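Local coordinates for Alpha/beta hydrolase (Pseudomonas aeruginosa PAO1, PDB 4R1D), which probably acts as a lipase effector of the H2 type VI secretion system, binds calcium and forms a complex with its inhibitor Tli4, at residues L252-S256 against H535-Y539; Y431-R437 against R531-H535. One frame throughout, in Å; residues are numbered along the deposited sequence.

How the contacts relate
Both contacts set the long loop between strand 515-519 and helix 542-556 against the parallel central sheet, and their loop segments share H535, which touches the partner segment in contact 1 but not in contact 2; their centres lie about 13 Å apart. Contact 1 is buried, at the end of strand 250-255, and is made mainly of aromatic rings with two hydrogen bonds from hydroxyl or imidazole groups. Contact 2 follows the exit of strand 427-432 toward the surface and is partly buried; there, carboxylate, serine and arginine groups hold the backbone and one another. S538 CB packs on Y533 CD1 at 3.4 Å, joining the two. Contact 1 thus belongs to a probable active site in the core, contact 2 to a polar, partly exposed turn.

Contact 1 (L252-S256 against H535-Y539)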
ATOM      1  N   LEU A 252      17.620 -12.181  -3.862  1.00 14.17           N
ATOM      2  CA  LEU A 252      16.300 -11.690  -3.454  1.00 14.43           C
ATOM      3  C   LEU A 252      15.515 -12.805  -2.767  1.00 14.96           C
ATOM      4  O   LEU A 252      15.557 -13.955  -3.204  1.00 14.90           O
ATOM      5  CB  LEU A 252      15.494 -11.201  -4.672  1.00 12.58           C
ATOM      6  CG  LEU A 252      16.131 -10.125  -5.550  1.00 13.84           C
ATOM      7  CD1 LEU A 252      15.158  -9.631  -6.616  1.00 12.62           C
ATOM      8  CD2 LEU A 252      16.606  -8.951  -4.689  1.00 16.96           C
ATOM      9  N   VAL A 253      14.816 -12.465  -1.690  1.00 14.48           N
ATOM     10  CA  VAL A 253      13.883 -13.394  -1.045  1.00 12.94           C
ATOM     11  C   VAL A 253      12.582 -12.620  -0.921  1.00 16.13           C
ATOM     12  O   VAL A 253      12.535 -11.558  -0.283  1.00 14.08           O
ATOM     13  CB  VAL A 253      14.393 -13.854   0.337  1.00 13.38           C
ATOM     14  CG1 VAL A 253      13.355 -14.713   1.024  1.00 15.64           C
ATOM     15  CG2 VAL A 253      15.728 -14.605   0.189  1.00 13.69           C
ATOM     16  N   THR A 254      11.534 -13.108  -1.579  1.00 13.75           N
ATOM     17  CA  THR A 254      10.307 -12.334  -1.684  1.00 15.68           C
ATOM     18  C   THR A 254       9.121 -13.022  -1.036  1.00 15.20           C
ATOM     19  O   THR A 254       9.043 -14.250  -0.984  1.00 13.37           O
ATOM     20  CB  THR A 254       9.944 -12.036  -3.160  1.00 11.32           C
ATOM     21  OG1 THR A 254       9.380 -13.203  -3.766  1.00 13.54           O
ATOM     22  CG2 THR A 254      11.187 -11.614  -3.942  1.00 11.86           C
ATOM     23  N   HIS A 255       8.187 -12.210  -0.559  1.00 12.60           N
ATOM     24  CA  HIS A 255       6.899 -12.717  -0.083  1.00 10.85           C
ATOM     25  C   HIS A 255       5.769 -12.172  -0.949  1.00 15.80           C
ATOM     26  O   HIS A 255       5.706 -10.972  -1.230  1.00 14.76           O
ATOM     27  CB  HIS A 255       6.687 -12.293   1.367  1.00 13.08           C
ATOM     28  CG  HIS A 255       5.413 -12.787   1.980  1.00 13.18           C
ATOM     29  ND1 HIS A 255       5.145 -14.126   2.184  1.00 17.50           N
ATOM     30  CD2 HIS A 255       4.338 -12.115   2.442  1.00 10.48           C
ATOM     31  CE1 HIS A 255       3.958 -14.251   2.754  1.00 10.06           C
ATOM     32  NE2 HIS A 255       3.453 -13.047   2.930  1.00 18.77           N
ATOM     33  N   SER A 256       4.882 -13.051  -1.388  1.00 12.87           N
ATOM     34  CA  SER A 256       3.628 -12.577  -1.977  1.00 14.13           C
ATOM     35  C   SER A 256       3.889 -11.652  -3.178  1.00 13.45           C
ATOM     36  O   SER A 256       4.705 -11.961  -4.047  1.00 15.38           O
ATOM     37  CB  SER A 256       2.819 -11.853  -0.885  1.00 18.30           C
ATOM     38  OG  SER A 256       1.542 -11.425  -1.347  1.00 19.66           O
ATOM     39  N   HIS A 535      -1.487 -17.513   3.774  1.00 15.13           N
ATOM     40  CA  HIS A 535      -0.684 -16.548   3.024  1.00 18.19           C
ATOM     41  C   HIS A 535       0.123 -15.564   3.879  1.00 15.77           C
ATOM     42  O   HIS A 535       1.338 -15.442   3.733  1.00 14.50           O
ATOM     43  CB  HIS A 535      -1.593 -15.762   2.068  1.00 14.17           C
ATOM     44  CG  HIS A 535      -0.859 -14.860   1.124  1.00 14.60           C
ATOM     45  ND1 HIS A 535      -0.254 -15.324  -0.024  1.00 12.37           N
ATOM     46  CD2 HIS A 535      -0.648 -13.520   1.145  1.00 13.23           C
ATOM     47  CE1 HIS A 535       0.310 -14.314  -0.665  1.00 13.18           C
ATOM     48  NE2 HIS A 535       0.081 -13.206   0.021  1.00 15.57           N
ATOM     49  N   GLN A 536      -0.567 -14.847   4.755  1.00 13.46           N
ATOM     50  CA  GLN A 536       0.029 -13.731   5.455  1.00 18.93           C
ATOM     51  C   GLN A 536       1.167 -14.204   6.336  1.00 16.51           C
ATOM     52  O   GLN A 536       2.183 -13.519   6.474  1.00 18.79           O
ATOM     53  CB  GLN A 536      -1.005 -13.049   6.332  1.00 21.82           C
ATOM     54  CG  GLN A 536      -0.419 -11.901   7.116  1.00 28.88           C
ATOM     55  CD  GLN A 536      -0.048 -10.757   6.212  1.00 27.76           C
ATOM     56  OE1 GLN A 536       1.117 -10.591   5.830  1.00 29.28           O
ATOM     57  NE2 GLN A 536      -1.046  -9.955   5.849  1.00 31.61           N
ATOM     58  N   GLU A 537       0.989 -15.386   6.914  1.00 18.94           N
ATOM     59  CA  GLU A 537       1.946 -15.924   7.868  1.00 22.95           C
ATOM     60  C   GLU A 537       2.840 -17.005   7.261  1.00 19.52           C
ATOM     61  O   GLU A 537       3.476 -17.746   7.992  1.00 16.71           O
ATOM     62  CB  GLU A 537       1.206 -16.517   9.073  1.00 27.98           C
ATOM     63  CG  GLU A 537       0.360 -15.521   9.845  1.00 31.54           C
ATOM     64  CD  GLU A 537       1.194 -14.441  10.493  1.00 32.58           C
ATOM     65  OE1 GLU A 537       2.296 -14.759  10.976  1.00 34.53           O
ATOM     66  OE2 GLU A 537       0.764 -13.267  10.516  1.00 33.86           O
ATOM     67  N   SER A 538       2.880 -17.107   5.936  1.00 13.87           N
ATOM     68  CA  SER A 538       3.589 -18.229   5.296  1.00 15.67           C
ATOM     69  C   SER A 538       5.046 -18.394   5.757  1.00 13.03           C
ATOM     70  O   SER A 538       5.527 -19.520   5.929  1.00 15.21           O
ATOM     71  CB  SER A 538       3.479 -18.168   3.757  1.00 15.29           C
ATOM     72  OG  SER A 538       4.149 -17.041   3.201  1.00 14.64           O
ATOM     73  N   TYR A 539       5.754 -17.287   5.961  1.00 14.42           N
ATOM     74  CA  TYR A 539       7.169 -17.381   6.300  1.00 12.13           C
ATOM     75  C   TYR A 539       7.386 -17.782   7.747  1.00 13.85           C
ATOM     76  O   TYR A 539       8.521 -17.940   8.189  1.00 14.67           O
ATOM     77  CB  TYR A 539       7.926 -16.089   5.968  1.00 12.26           C
ATOM     78  CG  TYR A 539       8.526 -16.108   4.584  1.00 13.40           C
ATOM     79  CD1 TYR A 539       9.348 -17.170   4.175  1.00 14.15           C
ATOM     80  CD2 TYR A 539       8.270 -15.092   3.681  1.00 13.31           C
ATOM     81  CE1 TYR A 539       9.903 -17.195   2.923  1.00 13.83           C
ATOM     82  CE2 TYR A 539       8.818 -15.116   2.402  1.00 11.50           C
ATOM     83  CZ  TYR A 539       9.635 -16.175   2.034  1.00 12.63           C
ATOM     84  OH  TYR A 539      10.185 -16.198   0.777  1.00 14.17           O
TER
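In both S256 and H535 the first torsion swings the group away from the backbone N, with chi1 at -176° and -173°, and the two ends converge: S256 OG lies 2.7 Å from H535 NE2. The hydroxyl arrives at the edge of the imidazole, near its plane, and either partner could donate in this hydrogen bond. S256 CB follows close behind, 3.5 Å from H535 CE1. The other nitrogen of the ring, ND1, is hydrogen-bonded to D497, so both ring nitrogens have partners, which limits rotation of the ring. The H255 ring lies between those of H535 and Y539: it is oblique to that of H535, centroids 5.3 Å apart, and rim to rim with that of Y539, centroids 5.5 Å apart. Y144 of helix 141-155 also meets the H255 ring. Beyond it, the Y539 side chain reaches the strand itself. Y539 OH donates to T254 O over 2.9 Å, coming from above the carbonyl plane, 47° out of it, while V253 CG1 packs on Y539 CZ at 4.1 Å. H430 flanks the Y539 ring as well. S256 has a positive phi and follows strand 250-255 directly, just before helix 258-267, as the nucleophile elbow of alpha/beta hydrolases does; S256, H535 and D497 are arranged as in a serine-histidine-aspartate catalytic triad.

Contact 2 (Y431-R437 against R531-H535); sequences YGADDSR and RGYEH
An Asx turn just past strand 427-432 receives the loop 531-535 through D434 and G532. D434 OD1 takes S436 N on its anti lone pair and S436 OG from above the carboxylate plane, so one carboxylate oxygen accepts twice within the turn. The other oxygen is given to the loop: G532 N donates to D434 OD2 at 2.7 Å, also from above that plane. R531 grips S436 side-on, in its guanidinium plane, its NE reaching S436 OG at 2.8 Å in an almost straight bond (172°) and its NH2 reaching S436 O at 3.2 Å. The same residues form a type I beta turn, D434 to R437, continuing a strand of the parallel sheet. From its last residue, R437 CG stands beside the backbone N (chi1 -55°) and the extended chain carries the guanidinium to G532 O, which accepts from R437 NE at 2.8 Å and from R437 NH2 at 3.0 Å. The guanidinium of R531 covers one face of R437, centres 3.6 Å apart and planes at 19°; the E534 backbone lies toward the rim of the opposite face. A salt bridge from R437 NH1 to E498 probably offsets part of the paired charge. The Y533 hydroxyl is hydrogen-bonded to H519.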
ATOM      1  N   TYR A 431       4.949 -22.295  -2.520  1.00 12.84           N
ATOM      2  CA  TYR A 431       3.606 -21.751  -2.419  1.00 15.38           C
ATOM      3  C   TYR A 431       2.690 -22.723  -1.681  1.00 15.15           C
ATOM      4  O   TYR A 431       3.014 -23.902  -1.542  1.00 14.95           O
ATOM      5  CB  TYR A 431       3.052 -21.429  -3.816  1.00 14.62           C
ATOM      6  CG  TYR A 431       2.959 -22.630  -4.734  1.00 15.23           C
ATOM      7  CD1 TYR A 431       4.101 -23.197  -5.291  1.00 14.58           C
ATOM      8  CD2 TYR A 431       1.724 -23.200  -5.041  1.00 17.50           C
ATOM      9  CE1 TYR A 431       4.017 -24.306  -6.132  1.00 13.23           C
ATOM     10  CE2 TYR A 431       1.632 -24.294  -5.880  1.00 17.45           C
ATOM     11  CZ  TYR A 431       2.776 -24.841  -6.423  1.00 15.59           C
ATOM     12  OH  TYR A 431       2.682 -25.939  -7.259  1.00 14.69           O
ATOM     13  N   GLY A 432       1.568 -22.206  -1.192  1.00 16.81           N
ATOM     14  CA  GLY A 432       0.588 -23.000  -0.464  1.00 15.84           C
ATOM     15  C   GLY A 432      -0.503 -23.485  -1.399  1.00 16.62           C
ATOM     16  O   GLY A 432      -1.181 -22.688  -2.053  1.00 16.47           O
ATOM     17  N   ALA A 433      -0.662 -24.802  -1.464  1.00 18.03           N
ATOM     18  CA  ALA A 433      -1.646 -25.412  -2.334  1.00 19.27           C
ATOM     19  C   ALA A 433      -2.441 -26.410  -1.513  1.00 17.58           C
ATOM     20  O   ALA A 433      -2.082 -27.581  -1.425  1.00 18.79           O
ATOM     21  CB  ALA A 433      -0.962 -26.111  -3.480  1.00 17.13           C
ATOM     22  N   ASP A 434      -3.521 -25.940  -0.905  1.00 17.00           N
ATOM     23  CA  ASP A 434      -4.252 -26.775   0.033  1.00 20.24           C
ATOM     24  C   ASP A 434      -5.736 -26.630  -0.192  1.00 19.27           C
ATOM     25  O   ASP A 434      -6.268 -25.517  -0.224  1.00 17.48           O
ATOM     26  CB  ASP A 434      -3.902 -26.397   1.468  1.00 20.38           C
ATOM     27  CG  ASP A 434      -4.268 -27.482   2.457  1.00 20.85           C
ATOM     28  OD1 ASP A 434      -5.471 -27.655   2.735  1.00 21.87           O
ATOM     29  OD2 ASP A 434      -3.354 -28.167   2.960  1.00 19.37           O
ATOM     30  N   ASP A 435      -6.410 -27.764  -0.351  1.00 21.24           N
ATOM     31  CA  ASP A 435      -7.838 -27.740  -0.634  1.00 19.37           C
ATOM     32  C   ASP A 435      -8.700 -27.428   0.589  1.00 24.69           C
ATOM     33  O   ASP A 435      -9.912 -27.273   0.457  1.00 24.34           O
ATOM     34  CB  ASP A 435      -8.269 -29.045  -1.304  1.00 19.01           C
ATOM     35  CG  ASP A 435      -7.968 -29.051  -2.791  1.00 22.51           C
ATOM     36  OD1 ASP A 435      -8.293 -28.048  -3.463  1.00 25.43           O
ATOM     37  OD2 ASP A 435      -7.403 -30.046  -3.290  1.00 22.21           O
ATOM     38  N   SER A 436      -8.085 -27.302   1.767  1.00 17.24           N
ATOM     39  CA  SER A 436      -8.831 -26.846   2.945  1.00 22.21           C
ATOM     40  C   SER A 436      -8.843 -25.320   3.074  1.00 23.63           C
ATOM     41  O   SER A 436      -9.333 -24.771   4.059  1.00 24.72           O
ATOM     42  CB  SER A 436      -8.312 -27.495   4.234  1.00 24.65           C
ATOM     43  OG  SER A 436      -7.092 -26.904   4.649  1.00 22.15           O
ATOM     44  N   ARG A 437      -8.305 -24.629   2.072  1.00 18.62           N
ATOM     45  CA  ARG A 437      -8.346 -23.171   2.063  1.00 21.91           C
ATOM     46  C   ARG A 437      -8.917 -22.734   0.728  1.00 22.86           C
ATOM     47  O   ARG A 437      -8.187 -22.656  -0.254  1.00 21.33           O
ATOM     48  CB  ARG A 437      -6.940 -22.605   2.259  1.00 22.02           C
ATOM     49  CG  ARG A 437      -6.270 -23.122   3.515  1.00 25.10           C
ATOM     50  CD  ARG A 437      -5.023 -22.341   3.833  1.00 25.94           C
ATOM     51  NE  ARG A 437      -4.315 -22.841   5.012  1.00 21.15           N
ATOM     52  CZ  ARG A 437      -4.515 -22.412   6.254  1.00 24.22           C
ATOM     53  NH1 ARG A 437      -5.423 -21.478   6.510  1.00 23.98           N
ATOM     54  NH2 ARG A 437      -3.798 -22.917   7.248  1.00 24.95           N
ATOM     55  N   ARG A 531      -1.116 -29.386   7.235  1.00 23.37           N
ATOM     56  CA  ARG A 531      -2.023 -28.551   6.442  1.00 20.35           C
ATOM     57  C   ARG A 531      -1.219 -27.391   5.850  1.00 20.73           C
ATOM     58  O   ARG A 531      -0.331 -26.851   6.519  1.00 17.24           O
ATOM     59  CB  ARG A 531      -3.134 -27.988   7.338  1.00 22.09           C
ATOM     60  CG  ARG A 531      -4.173 -27.114   6.622  1.00 20.81           C
ATOM     61  CD  ARG A 531      -5.046 -26.370   7.637  1.00 23.66           C
ATOM     62  NE  ARG A 531      -6.203 -25.744   7.006  1.00 23.95           N
ATOM     63  CZ  ARG A 531      -6.902 -24.741   7.535  1.00 23.95           C
ATOM     64  NH1 ARG A 531      -6.563 -24.239   8.717  1.00 22.08           N
ATOM     65  NH2 ARG A 531      -7.943 -24.241   6.880  1.00 24.29           N
ATOM     66  N   GLY A 532      -1.513 -27.026   4.603  1.00 17.03           N
ATOM     67  CA  GLY A 532      -0.822 -25.918   3.955  1.00 18.78           C
ATOM     68  C   GLY A 532      -0.988 -24.642   4.754  1.00 19.16           C
ATOM     69  O   GLY A 532      -2.007 -24.437   5.408  1.00 17.84           O
ATOM     70  N   TYR A 533       0.021 -23.779   4.705  1.00 19.37           N
ATOM     71  CA  TYR A 533       0.028 -22.564   5.502  1.00 14.95           C
ATOM     72  C   TYR A 533      -0.877 -21.489   4.915  1.00 17.89           C
ATOM     73  O   TYR A 533      -1.305 -21.579   3.768  1.00 17.89           O
ATOM     74  CB  TYR A 533       1.463 -22.035   5.656  1.00 15.59           C
ATOM     75  CG  TYR A 533       2.289 -22.147   4.392  1.00 16.95           C
ATOM     76  CD1 TYR A 533       2.086 -21.271   3.323  1.00 19.84           C
ATOM     77  CD2 TYR A 533       3.270 -23.121   4.261  1.00 15.61           C
ATOM     78  CE1 TYR A 533       2.842 -21.370   2.151  1.00 14.56           C
ATOM     79  CE2 TYR A 533       4.030 -23.228   3.105  1.00 15.24           C
ATOM     80  CZ  TYR A 533       3.808 -22.356   2.048  1.00 14.65           C
ATOM     81  OH  TYR A 533       4.555 -22.467   0.899  1.00 14.40           O
ATOM     82  N   GLU A 534      -1.169 -20.481   5.728  1.00 17.79           N
ATOM     83  CA  GLU A 534      -1.943 -19.327   5.313  1.00 16.18           C
ATOM     84  C   GLU A 534      -0.995 -18.272   4.744  1.00 16.40           C
ATOM     85  O   GLU A 534       0.152 -18.165   5.164  1.00 16.83           O
ATOM     86  CB  GLU A 534      -2.711 -18.773   6.523  1.00 18.67           C
ATOM     87  CG  GLU A 534      -3.570 -17.538   6.254  1.00 25.57           C
ATOM     88  CD  GLU A 534      -2.788 -16.241   6.340  1.00 23.74           C
ATOM     89  OE1 GLU A 534      -1.875 -16.145   7.190  1.00 25.54           O
ATOM     90  OE2 GLU A 534      -3.075 -15.323   5.541  1.00 19.39           O
ATOM     91  N   HIS A 535      -1.487 -17.513   3.774  1.00 15.13           N
ATOM     92  CA  HIS A 535      -0.684 -16.548   3.024  1.00 18.19           C
ATOM     93  C   HIS A 535       0.123 -15.564   3.879  1.00 15.77           C
ATOM     94  O   HIS A 535       1.338 -15.442   3.733  1.00 14.50           O
ATOM     95  CB  HIS A 535      -1.593 -15.762   2.068  1.00 14.17           C
ATOM     96  CG  HIS A 535      -0.859 -14.860   1.124  1.00 14.60           C
ATOM     97  ND1 HIS A 535      -0.254 -15.324  -0.024  1.00 12.37           N
ATOM     98  CD2 HIS A 535      -0.648 -13.520   1.145  1.00 13.23           C
ATOM     99  CE1 HIS A 535       0.310 -14.314  -0.665  1.00 13.18           C
ATOM    100  NE2 HIS A 535       0.081 -13.206   0.021  1.00 15.57           N
TER